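Local coordinates for blue (Type 1) copper domain protein (Nitrosopumilus maritimus, PDB 5FC9) that binds a mononuclear type 1 copper ion in an open site and probably transfers electrons, as a purple cupredoxin, at residues Asn43-Ser46 with Lys52-Gln55. Residues are numbered along the deposited sequence; the frame is centred on the assembly and turned at random.
Sequences NIQS and KVIQ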
loop_
_atom_site.group_PDB
_atom_site.type_symbol
_atom_site.label_atom_id
_atom_site.label_comp_id
_atom_site.label_asym_id
_atom_site.label_seq_id
_atom_site.Cartn_x
_atom_site.Cartn_y
_atom_site.Cartn_z
ATOM N N ASN A 43 6.700 14.451 12.758
ATOM C CA ASN A 43 6.631 14.660 14.197
ATOM C C ASN A 43 6.560 13.311 14.899
ATOM O O ASN A 43 6.450 12.259 14.259
ATOM C CB ASN A 43 5.448 15.573 14.578
ATOM C CG ASN A 43 4.110 15.017 14.148
ATOM O OD1 ASN A 43 3.744 13.909 14.517
ATOM N ND2 ASN A 43 3.373 15.785 13.365
ATOM N N ILE A 44 6.684 13.349 16.222
ATOM C CA ILE A 44 6.675 12.154 17.043
ATOM C C ILE A 44 5.588 12.328 18.097
ATOM O O ILE A 44 5.677 13.221 18.934
ATOM C CB ILE A 44 8.046 11.916 17.721
ATOM C CG1 ILE A 44 9.139 11.660 16.666
ATOM C CG2 ILE A 44 7.962 10.763 18.715
ATOM C CD1 ILE A 44 8.922 10.413 15.832
ATOM N N GLN A 45 4.553 11.493 18.046
ATOM C CA GLN A 45 3.462 11.583 19.025
ATOM C C GLN A 45 3.174 10.236 19.656
ATOM O O GLN A 45 2.913 9.258 18.953
ATOM C CB GLN A 45 2.175 12.097 18.371
ATOM C CG GLN A 45 2.340 13.333 17.525
ATOM C CD GLN A 45 2.586 14.558 18.345
ATOM O OE1 GLN A 45 2.052 14.692 19.441
ATOM N NE2 GLN A 45 3.404 15.469 17.827
ATOM N N SER A 46 3.165 10.189 20.983
ATOM C CA SER A 46 2.729 8.988 21.688
ATOM C C SER A 46 1.244 8.747 21.395
ATOM O O SER A 46 0.455 9.695 21.336
ATOM C CB SER A 46 2.985 9.137 23.193
ATOM O OG SER A 46 2.589 10.423 23.620
ATOM N N LYS A 52 -4.997 7.292 18.571
ATOM C CA LYS A 52 -5.294 8.643 19.014
ATOM C C LYS A 52 -4.088 9.145 19.780
ATOM O O LYS A 52 -3.430 8.380 20.471
ATOM C CB LYS A 52 -6.546 8.679 19.896
ATOM C CG LYS A 52 -7.774 8.090 19.219
ATOM C CD LYS A 52 -8.116 8.830 17.926
ATOM C CE LYS A 52 -9.598 8.678 17.601
ATOM N NZ LYS A 52 -10.449 9.140 18.741
ATOM N N VAL A 53 -3.794 10.432 19.641
ATOM C CA VAL A 53 -2.613 10.988 20.274
ATOM C C VAL A 53 -2.883 11.134 21.771
ATOM O O VAL A 53 -3.932 11.646 22.164
ATOM C CB VAL A 53 -2.237 12.345 19.666
ATOM C CG1 VAL A 53 -1.110 13.002 20.455
ATOM C CG2 VAL A 53 -1.803 12.170 18.214
ATOM N N ILE A 54 -1.956 10.655 22.591
ATOM C CA ILE A 54 -2.057 10.817 24.037
ATOM C C ILE A 54 -0.909 11.684 24.490
ATOM O O ILE A 54 0.076 11.831 23.776
ATOM C CB ILE A 54 -2.040 9.465 24.785
ATOM C CG1 ILE A 54 -0.728 8.706 24.538
ATOM C CG2 ILE A 54 -3.279 8.659 24.409
ATOM C CD1 ILE A 54 -0.594 7.378 25.269
ATOM N N GLN A 55 -1.035 12.285 25.667
ATOM C CA GLN A 55 0.002 13.200 26.118
ATOM C C GLN A 55 1.040 12.455 26.936
ATOM O O GLN A 55 0.770 12.013 28.043
ATOM C CB GLN A 55 -0.609 14.349 26.927
ATOM C CG GLN A 55 -1.749 15.054 26.221
ATOM C CD GLN A 55 -1.410 15.407 24.781
ATOM O OE1 GLN A 55 -0.369 16.000 24.501
ATOM N NE2 GLN A 55 -2.287 15.033 23.859
#
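The side-chain amide of Gln45 meets the CG1 methyl of Val53 with its oxygen end. Gln45 OE1 lies 3.7 Å from Val53 CG1, which sits beyond the oxygen, much nearer the amide plane than a position over either face. Nearer the backbone, Gln45 CB touches both Val53 methyls. The bend of the Gln45 chain at chi2 (-72°) turns the amide so that OE1 faces Val53 CG1. Asn58 ND2 donates to Gln45 OE1 and so holds this end. It also bonds Ile54 O, joining the two segments. Gln45 NE2 makes a weak hydrogen bond to Ser59 O.

The backbone bond Ile54 N to Ser46 O is 2.9 Å long. Val53 CA makes a CA-H...O contact with Ser46 O, 3.5 Å away. Ile54 CG1 also packs against this carbonyl, 3.6 Å from Ser46 O. Ser46 OG lies 2.9 Å from Ile54 O and hydrogen-bonds with Phe57 N.

Copper is about 9 Å from the Gln45 side chain. Strand 45-47 is an outer strand of the four-stranded sheet of this cupredoxin domain. Strand 76-81 runs antiparallel beside strand 45-47, and Tyr81 touches both Gln45 and Val53. The short strand 53-54 lies at the surface beside strand 45-47, tied to it by the Ile54 N to Ser46 O bond.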